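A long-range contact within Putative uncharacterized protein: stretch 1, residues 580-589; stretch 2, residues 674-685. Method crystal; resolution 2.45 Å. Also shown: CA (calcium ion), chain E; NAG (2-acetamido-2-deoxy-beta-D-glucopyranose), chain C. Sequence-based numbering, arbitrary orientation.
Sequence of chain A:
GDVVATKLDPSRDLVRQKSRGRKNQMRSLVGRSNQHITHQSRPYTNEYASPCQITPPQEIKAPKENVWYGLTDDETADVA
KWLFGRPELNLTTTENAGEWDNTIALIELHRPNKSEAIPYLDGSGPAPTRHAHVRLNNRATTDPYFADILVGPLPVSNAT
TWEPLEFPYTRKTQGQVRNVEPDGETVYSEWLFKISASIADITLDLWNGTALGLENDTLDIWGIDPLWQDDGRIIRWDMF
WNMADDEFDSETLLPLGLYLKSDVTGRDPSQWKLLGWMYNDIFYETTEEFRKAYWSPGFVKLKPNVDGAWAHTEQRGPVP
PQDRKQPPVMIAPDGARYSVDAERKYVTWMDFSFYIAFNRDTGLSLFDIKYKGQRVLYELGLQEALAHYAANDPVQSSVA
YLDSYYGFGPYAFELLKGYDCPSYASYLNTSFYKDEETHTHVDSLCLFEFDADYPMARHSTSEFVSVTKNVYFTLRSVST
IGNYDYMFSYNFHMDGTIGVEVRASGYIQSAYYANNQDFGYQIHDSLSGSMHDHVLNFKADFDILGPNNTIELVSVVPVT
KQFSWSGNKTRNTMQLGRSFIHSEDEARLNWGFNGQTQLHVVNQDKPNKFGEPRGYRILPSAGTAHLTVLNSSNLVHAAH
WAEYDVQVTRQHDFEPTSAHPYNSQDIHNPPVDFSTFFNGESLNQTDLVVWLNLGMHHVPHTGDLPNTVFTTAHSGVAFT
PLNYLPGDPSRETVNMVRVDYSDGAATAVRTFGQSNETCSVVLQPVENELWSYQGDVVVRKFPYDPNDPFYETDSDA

Stretch 1, residues 580-589: FIHSEDEARL
Stretch 2, residues 674-685: FSTFFNGESLNQ

Loops far apart in sequence can dock with little backbone pairing when one acidic side chain serves both a metal and backbone amides. The contact between residues 580-589 and 674-685, which buries 691 Å² in all, is a worked example, and Glu584, Leu683 and Phe678 have the largest covered areas.

The backbones run in opposite senses: His582 lies nearest Asn684 (CA-CA 5.4 Å), Ser583 nearest Ser682 (CA-CA 4.4 Å) and Glu584 nearest Gly680 (CA-CA 4.9 Å). Ser583, extended at phi/psi -153/160, forms a single beta bridge with Ser682 (-75/138). Two hydrogen bonds frame it, from Leu683 N to His582 O (3.1 Å, 167°) and from Glu584 N to Glu681 O (2.9 Å, 157°). The bridge is not extended into a ladder. Beyond it stretch 1 turns at Glu584 (-63/-15) and Asp585 (-66/-29), with Asp585 N donating to Ser583 OG at 2.8 Å and Glu586 N to Ser583 O at 3.2 Å, before strand 588-589 begins. Stretch 2 enters through a 3-10 segment, 674-677, and passes Gly680 at positive phi (63/20).

Glu584 contributes the largest covered area. Its CB points toward stretch 2, and chi1 -71° (m), chi2 -179° (t) and chi3 -22° extend the carboxylate to a calcium ion, which it grips with both oxygens: Glu584 OE1 lies 2.5 Å and Glu584 OE2 2.6 Å from the calcium ion. Stretch 2 supplies Phe677 O (2.3 Å from the ion) and Glu681 OE1 (2.4 Å), the latter on an m, t side chain with chi3 -80°; waters 5 and 6 also bind, each with its oxygen 2.4 Å from the ion. The shared cation explains why Glu584 OE1 can sit 3.2 Å from Phe677 O without a hydrogen bond. OE1 also accepts from Asn679 N (3.2 Å) and, weakly, from Glu681 N (3.3 Å), so one oxygen serves both metal and backbone.

Leu683 (chi1 -58°, m; chi2 172°, t) points toward stretch 1 and supplies the apolar counterpart. Its CD1 lies 3.6 Å from Ala587 CB and 4.0 Å from Ile581 CG2, while its CD2 lies 4.0 Å from Glu584 CG, packing against the aliphatic part of the acid. Nearby, water 1 donates to both Ile581 O (2.6 Å) and Leu683 O (2.7 Å), linking two carbonyls that cannot bond directly.

Phe678 (chi1 -58°, m; chi2 -91°) presents one face of its ring to Arg588, whose chi angles are -61° (m), -178° (t), 80° (p) and -175°. Arg588 CD stands 3.8 Å from the centroid of the Phe678 ring, only 8° off its normal, a CH-pi contact; Arg588 CZ, 4.9 Å from that centroid, makes an off-centre cation-pi interaction. Glu584 O approaches the ring edge, 3.7 Å from Phe678 CD1. Water 4 accepts from Arg588 NH1 (3.0 Å) and hydrogen-bonds Ser675 OG (2.8 Å).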

ATOM      1  N   PHE A 580      16.543  11.299 -19.326  1.00 22.22           N
ATOM      2  CA  PHE A 580      16.409   9.944 -19.843  1.00 22.20           C
ATOM      3  C   PHE A 580      17.622   9.124 -19.428  1.00 22.10           C
ATOM      4  O   PHE A 580      18.741   9.632 -19.440  1.00 22.30           O
ATOM      5  CB  PHE A 580      16.318   9.962 -21.366  1.00 22.25           C
ATOM      6  CG  PHE A 580      15.107  10.671 -21.899  1.00 22.65           C
ATOM      7  CD1 PHE A 580      13.858  10.065 -21.858  1.00 23.28           C
ATOM      8  CD2 PHE A 580      15.217  11.934 -22.463  1.00 23.52           C
ATOM      9  CE1 PHE A 580      12.729  10.714 -22.361  1.00 23.75           C
ATOM     10  CE2 PHE A 580      14.096  12.593 -22.972  1.00 23.97           C
ATOM     11  CZ  PHE A 580      12.849  11.981 -22.919  1.00 24.04           C
ATOM     12  N   ILE A 581      17.409   7.868 -19.052  1.00 22.05           N
ATOM     13  CA  ILE A 581      18.521   6.944 -18.847  1.00 22.08           C
ATOM     14  C   ILE A 581      19.095   6.622 -20.222  1.00 22.37           C
ATOM     15  O   ILE A 581      18.384   6.135 -21.093  1.00 22.49           O
ATOM     16  CB  ILE A 581      18.083   5.656 -18.124  1.00 21.97           C
ATOM     17  CG1 ILE A 581      17.714   5.972 -16.674  1.00 21.72           C
ATOM     18  CG2 ILE A 581      19.196   4.610 -18.159  1.00 22.00           C
ATOM     19  CD1 ILE A 581      17.279   4.763 -15.871  1.00 21.44           C
ATOM     20  N   HIS A 582      20.371   6.927 -20.425  1.00 22.87           N
ATOM     21  CA  HIS A 582      20.993   6.789 -21.744  1.00 23.32           C
ATOM     22  C   HIS A 582      21.609   5.419 -21.970  1.00 23.33           C
ATOM     23  O   HIS A 582      21.675   4.941 -23.106  1.00 23.29           O
ATOM     24  CB  HIS A 582      22.090   7.836 -21.926  1.00 23.53           C
ATOM     25  CG  HIS A 582      21.586   9.240 -21.922  1.00 24.97           C
ATOM     26  ND1 HIS A 582      20.715   9.720 -22.877  1.00 26.01           N
ATOM     27  CD2 HIS A 582      21.840  10.275 -21.088  1.00 26.51           C
ATOM     28  CE1 HIS A 582      20.449  10.989 -22.628  1.00 26.84           C
ATOM     29  NE2 HIS A 582      21.119  11.351 -21.548  1.00 27.41           N
ATOM     30  N   SER A 583      22.067   4.796 -20.889  1.00 23.31           N
ATOM     31  CA  SER A 583      22.909   3.619 -20.988  1.00 23.44           C
ATOM     32  C   SER A 583      22.772   2.718 -19.762  1.00 23.47           C
ATOM     33  O   SER A 583      22.328   3.154 -18.700  1.00 23.69           O
ATOM     34  CB  SER A 583      24.366   4.073 -21.191  1.00 23.48           C
ATOM     35  OG  SER A 583      25.248   3.521 -20.226  1.00 23.65           O
ATOM     36  N   GLU A 584      23.165   1.460 -19.925  1.00 23.35           N
ATOM     37  CA  GLU A 584      23.207   0.505 -18.824  1.00 23.18           C
ATOM     38  C   GLU A 584      24.191   0.888 -17.708  1.00 23.40           C
ATOM     39  O   GLU A 584      24.140   0.316 -16.614  1.00 23.41           O
ATOM     40  CB  GLU A 584      23.565  -0.881 -19.355  1.00 22.99           C
ATOM     41  CG  GLU A 584      22.459  -1.538 -20.163  1.00 22.50           C
ATOM     42  CD  GLU A 584      22.835  -2.920 -20.668  1.00 21.58           C
ATOM     43  OE1 GLU A 584      24.048  -3.215 -20.775  1.00 21.46           O
ATOM     44  OE2 GLU A 584      21.922  -3.716 -20.972  1.00 19.44           O
ATOM     45  N   ASP A 585      25.090   1.833 -17.980  1.00 23.47           N
ATOM     46  CA  ASP A 585      26.041   2.289 -16.968  1.00 23.72           C
ATOM     47  C   ASP A 585      25.329   3.017 -15.824  1.00 23.67           C
ATOM     48  O   ASP A 585      25.799   2.982 -14.684  1.00 23.77           O
ATOM     49  CB  ASP A 585      27.116   3.201 -17.581  1.00 23.80           C
ATOM     50  CG  ASP A 585      27.981   2.488 -18.616  1.00 24.39           C
ATOM     51  OD1 ASP A 585      28.252   1.275 -18.454  1.00 25.27           O
ATOM     52  OD2 ASP A 585      28.402   3.149 -19.592  1.00 24.61           O
ATOM     53  N   GLU A 586      24.193   3.644 -16.133  1.00 23.36           N
ATOM     54  CA  GLU A 586      23.437   4.454 -15.172  1.00 23.35           C
ATOM     55  C   GLU A 586      22.023   3.892 -14.957  1.00 22.78           C
ATOM     56  O   GLU A 586      21.088   4.632 -14.636  1.00 22.90           O
ATOM     57  CB  GLU A 586      23.371   5.912 -15.666  1.00 23.57           C
ATOM     58  CG  GLU A 586      22.737   6.060 -17.050  1.00 25.20           C
ATOM     59  CD  GLU A 586      22.745   7.481 -17.587  1.00 27.77           C
ATOM     60  OE1 GLU A 586      23.141   7.656 -18.761  1.00 29.22           O
ATOM     61  OE2 GLU A 586      22.346   8.419 -16.857  1.00 30.37           O
ATOM     62  N   ALA A 587      21.874   2.579 -15.113  1.00 22.15           N
ATOM     63  CA  ALA A 587      20.558   1.941 -15.129  1.00 21.70           C
ATOM     64  C   ALA A 587      20.254   1.092 -13.890  1.00 21.25           C
ATOM     65  O   ALA A 587      19.323   0.298 -13.909  1.00 20.99           O
ATOM     66  CB  ALA A 587      20.411   1.098 -16.390  1.00 21.36           C
ATOM     67  N   ARG A 588      21.025   1.260 -12.822  1.00 21.02           N
ATOM     68  CA  ARG A 588      20.779   0.536 -11.577  1.00 21.12           C
ATOM     69  C   ARG A 588      20.529   1.552 -10.470  1.00 21.23           C
ATOM     70  O   ARG A 588      21.460   2.185  -9.968  1.00 20.99           O
ATOM     71  CB  ARG A 588      21.962  -0.368 -11.217  1.00 21.09           C
ATOM     72  CG  ARG A 588      22.268  -1.426 -12.250  1.00 21.15           C
ATOM     73  CD  ARG A 588      23.419  -2.320 -11.808  1.00 21.59           C
ATOM     74  NE  ARG A 588      22.996  -3.352 -10.863  1.00 22.14           N
ATOM     75  CZ  ARG A 588      23.822  -4.200 -10.248  1.00 22.73           C
ATOM     76  NH1 ARG A 588      25.131  -4.154 -10.470  1.00 22.70           N
ATOM     77  NH2 ARG A 588      23.333  -5.105  -9.403  1.00 23.23           N
ATOM     78  N   LEU A 589      19.267   1.699 -10.087  1.00 21.30           N
ATOM     79  CA  LEU A 589      18.872   2.786  -9.210  1.00 21.54           C
ATOM     80  C   LEU A 589      17.902   2.352  -8.115  1.00 21.40           C
ATOM     81  O   LEU A 589      17.386   1.228  -8.113  1.00 21.46           O
ATOM     82  CB  LEU A 589      18.306   3.958 -10.034  1.00 21.84           C
ATOM     83  CG  LEU A 589      17.684   3.671 -11.405  1.00 22.19           C
ATOM     84  CD1 LEU A 589      16.519   2.708 -11.274  1.00 23.03           C
ATOM     85  CD2 LEU A 589      17.230   4.962 -12.056  1.00 22.30           C
ATOM     86  N   PHE A 674      23.900 -11.987 -12.746  1.00 18.45           N
ATOM     87  CA  PHE A 674      23.140 -10.812 -13.180  1.00 18.37           C
ATOM     88  C   PHE A 674      24.040  -9.597 -13.449  1.00 18.32           C
ATOM     89  O   PHE A 674      23.767  -8.830 -14.371  1.00 18.58           O
ATOM     90  CB  PHE A 674      22.045 -10.471 -12.154  1.00 18.31           C
ATOM     91  CG  PHE A 674      21.069  -9.427 -12.625  1.00 18.41           C
ATOM     92  CD1 PHE A 674      20.153  -9.717 -13.628  1.00 18.73           C
ATOM     93  CD2 PHE A 674      21.059  -8.155 -12.068  1.00 18.39           C
ATOM     94  CE1 PHE A 674      19.252  -8.759 -14.067  1.00 18.11           C
ATOM     95  CE2 PHE A 674      20.153  -7.194 -12.504  1.00 18.01           C
ATOM     96  CZ  PHE A 674      19.256  -7.496 -13.502  1.00 18.18           C
ATOM     97  N   SER A 675      25.113  -9.434 -12.673  1.00 18.10           N
ATOM     98  CA  SER A 675      26.060  -8.313 -12.886  1.00 18.16           C
ATOM     99  C   SER A 675      26.533  -8.160 -14.326  1.00 17.62           C
ATOM    100  O   SER A 675      26.735  -7.040 -14.796  1.00 17.48           O
ATOM    101  CB  SER A 675      27.302  -8.450 -11.999  1.00 18.08           C
ATOM    102  OG  SER A 675      27.021  -7.995 -10.695  1.00 19.55           O
ATOM    103  N   THR A 676      26.709  -9.290 -15.006  1.00 17.10           N
ATOM    104  CA  THR A 676      27.295  -9.329 -16.343  1.00 16.74           C
ATOM    105  C   THR A 676      26.331  -8.835 -17.425  1.00 16.70           C
ATOM    106  O   THR A 676      26.730  -8.645 -18.566  1.00 16.66           O
ATOM    107  CB  THR A 676      27.781 -10.764 -16.695  1.00 16.79           C
ATOM    108  OG1 THR A 676      26.656 -11.633 -16.863  1.00 16.47           O
ATOM    109  CG2 THR A 676      28.690 -11.326 -15.588  1.00 15.76           C
ATOM    110  N   PHE A 677      25.066  -8.624 -17.062  1.00 16.88           N
ATOM    111  CA  PHE A 677      24.079  -8.026 -17.974  1.00 16.86           C
ATOM    112  C   PHE A 677      24.434  -6.579 -18.308  1.00 16.93           C
ATOM    113  O   PHE A 677      23.995  -6.058 -19.333  1.00 16.71           O
ATOM    114  CB  PHE A 677      22.673  -8.034 -17.352  1.00 16.72           C
ATOM    115  CG  PHE A 677      21.985  -9.379 -17.346  1.00 16.47           C
ATOM    116  CD1 PHE A 677      22.703 -10.581 -17.372  1.00 16.46           C
ATOM    117  CD2 PHE A 677      20.593  -9.435 -17.268  1.00 15.91           C
ATOM    118  CE1 PHE A 677      22.039 -11.807 -17.345  1.00 15.98           C
ATOM    119  CE2 PHE A 677      19.924 -10.649 -17.239  1.00 16.05           C
ATOM    120  CZ  PHE A 677      20.651 -11.843 -17.278  1.00 16.61           C
ATOM    121  N   PHE A 678      25.205  -5.935 -17.430  1.00 17.13           N
ATOM    122  CA  PHE A 678      25.510  -4.507 -17.546  1.00 17.36           C
ATOM    123  C   PHE A 678      26.873  -4.283 -18.201  1.00 17.65           C
ATOM    124  O   PHE A 678      27.920  -4.317 -17.540  1.00 17.45           O
ATOM    125  CB  PHE A 678      25.412  -3.844 -16.169  1.00 17.35           C
ATOM    126  CG  PHE A 678      24.064  -4.013 -15.537  1.00 17.36           C
ATOM    127  CD1 PHE A 678      23.065  -3.061 -15.730  1.00 17.27           C
ATOM    128  CD2 PHE A 678      23.768  -5.157 -14.811  1.00 16.65           C
ATOM    129  CE1 PHE A 678      21.801  -3.239 -15.178  1.00 17.11           C
ATOM    130  CE2 PHE A 678      22.514  -5.339 -14.260  1.00 17.00           C
ATOM    131  CZ  PHE A 678      21.525  -4.378 -14.441  1.00 16.74           C
ATOM    132  N   ASN A 679      26.824  -4.071 -19.518  1.00 17.85           N
ATOM    133  CA  ASN A 679      28.001  -3.874 -20.359  1.00 17.85           C
ATOM    134  C   ASN A 679      27.801  -2.667 -21.273  1.00 17.83           C
ATOM    135  O   ASN A 679      28.045  -2.732 -22.479  1.00 17.59           O
ATOM    136  CB  ASN A 679      28.294  -5.143 -21.183  1.00 18.00           C
ATOM    137  CG  ASN A 679      27.139  -5.538 -22.091  1.00 17.78           C
ATOM    138  OD1 ASN A 679      25.983  -5.202 -21.820  1.00 17.94           O
ATOM    139  ND2 ASN A 679      27.444  -6.252 -23.170  1.00 16.71           N
ATOM    140  N   GLY A 680      27.325  -1.573 -20.683  1.00 18.06           N
ATOM    141  CA  GLY A 680      27.289  -0.264 -21.347  1.00 18.14           C
ATOM    142  C   GLY A 680      26.432  -0.113 -22.594  1.00 18.12           C
ATOM    143  O   GLY A 680      26.637   0.824 -23.362  1.00 18.32           O
ATOM    144  N   GLU A 681      25.472  -1.012 -22.794  1.00 18.06           N
ATOM    145  CA  GLU A 681      24.585  -0.937 -23.951  1.00 18.31           C
ATOM    146  C   GLU A 681      23.607   0.225 -23.830  1.00 18.45           C
ATOM    147  O   GLU A 681      23.209   0.605 -22.724  1.00 18.55           O
ATOM    148  CB  GLU A 681      23.799  -2.236 -24.126  1.00 18.55           C
ATOM    149  CG  GLU A 681      24.641  -3.437 -24.489  1.00 19.19           C
ATOM    150  CD  GLU A 681      23.797  -4.648 -24.815  1.00 20.34           C
ATOM    151  OE1 GLU A 681      23.326  -5.320 -23.869  1.00 21.00           O
ATOM    152  OE2 GLU A 681      23.611  -4.936 -26.016  1.00 21.52           O
ATOM    153  N   SER A 682      23.211   0.773 -24.975  1.00 18.52           N
ATOM    154  CA  SER A 682      22.323   1.925 -25.012  1.00 18.69           C
ATOM    155  C   SER A 682      20.895   1.520 -24.673  1.00 18.82           C
ATOM    156  O   SER A 682      20.398   0.486 -25.130  1.00 18.89           O
ATOM    157  CB  SER A 682      22.358   2.590 -26.389  1.00 18.77           C
ATOM    158  OG  SER A 682      21.457   3.684 -26.458  1.00 19.50           O
ATOM    159  N   LEU A 683      20.243   2.347 -23.863  1.00 19.01           N
ATOM    160  CA  LEU A 683      18.841   2.158 -23.516  1.00 19.03           C
ATOM    161  C   LEU A 683      18.016   3.332 -24.048  1.00 19.10           C
ATOM    162  O   LEU A 683      16.905   3.581 -23.578  1.00 19.18           O
ATOM    163  CB  LEU A 683      18.680   2.017 -21.994  1.00 19.03           C
ATOM    164  CG  LEU A 683      19.461   0.877 -21.322  1.00 18.68           C
ATOM    165  CD1 LEU A 683      19.363   0.988 -19.812  1.00 17.80           C
ATOM    166  CD2 LEU A 683      18.979  -0.494 -21.794  1.00 18.09           C
ATOM    167  N   ASN A 684      18.559   4.044 -25.038  1.00 19.25           N
ATOM    168  CA  ASN A 684      17.819   5.111 -25.714  1.00 19.45           C
ATOM    169  C   ASN A 684      17.045   4.567 -26.913  1.00 19.17           C
ATOM    170  O   ASN A 684      17.625   4.279 -27.952  1.00 19.05           O
ATOM    171  CB  ASN A 684      18.757   6.224 -26.172  1.00 19.71           C
ATOM    172  CG  ASN A 684      18.007   7.430 -26.702  1.00 20.78           C
ATOM    173  OD1 ASN A 684      17.144   7.982 -26.020  1.00 21.19           O
ATOM    174  ND2 ASN A 684      18.330   7.845 -27.919  1.00 23.49           N
ATOM    175  N   GLN A 685      15.730   4.438 -26.753  1.00 19.14           N
ATOM    176  CA  GLN A 685      14.844   3.901 -27.784  1.00 18.99           C
ATOM    177  C   GLN A 685      15.331   2.574 -28.358  1.00 18.81           C
ATOM    178  O   GLN A 685      15.445   2.402 -29.574  1.00 18.96           O
ATOM    179  CB  GLN A 685      14.599   4.942 -28.880  1.00 19.03           C
ATOM    180  CG  GLN A 685      13.694   6.064 -28.421  1.00 19.65           C
ATOM    181  CD  GLN A 685      12.315   5.579 -28.043  1.00 20.15           C
ATOM    182  OE1 GLN A 685      11.947   5.576 -26.871  1.00 20.45           O
ATOM    183  NE2 GLN A 685      11.540   5.162 -29.039  1.00 20.80           N
TER
HETATM  184 CA    CA E 902      23.676  -5.546 -21.556  1.00 16.39          CA
HETATM  185  C1  NAG C   1      17.662   8.983 -28.494  1.00 27.91           C
HETATM  186  C2  NAG C   1      18.582   9.621 -29.520  1.00 29.61           C
HETATM  187  C3  NAG C   1      17.887  10.870 -30.048  1.00 29.96           C
HETATM  188  C4  NAG C   1      16.544  10.514 -30.679  1.00 30.37           C
HETATM  189  C5  NAG C   1      15.722   9.569 -29.797  1.00 29.51           C
HETATM  190  C6  NAG C   1      14.731   8.808 -30.660  1.00 29.69           C
HETATM  191  C7  NAG C   1      21.046   9.686 -29.440  1.00 31.45           C
HETATM  192  C8  NAG C   1      22.251  10.124 -28.656  1.00 31.05           C
HETATM  193  N2  NAG C   1      19.854   9.965 -28.900  1.00 30.67           N
HETATM  194  O3  NAG C   1      18.713  11.494 -31.001  1.00 29.09           O
HETATM  195  O4  NAG C   1      15.792  11.701 -30.878  1.00 32.11           O
HETATM  196  O5  NAG C   1      16.462   8.581 -29.112  1.00 28.68           O
HETATM  197  O6  NAG C   1      13.507   9.486 -30.591  1.00 30.91           O
HETATM  198  O7  NAG C   1      21.193   9.109 -30.519  1.00 32.27           O
HETATM  199  O   HOH W   1      16.376   4.550 -21.144  1.00 15.23           O
HETATM  200  O   HOH W   2      22.272   6.516 -25.889  1.00 34.60           O
HETATM  201  O   HOH W   3      26.841  -0.932 -17.866  1.00 10.80           O
HETATM  202  O   HOH W   4      26.132  -6.278  -8.646  1.00  9.93           O
HETATM  203  O   HOH W   5      24.327  -7.773 -22.026  1.00  7.09           O
HETATM  204  O   HOH W   6      21.535  -6.699 -21.472  1.00 10.68           O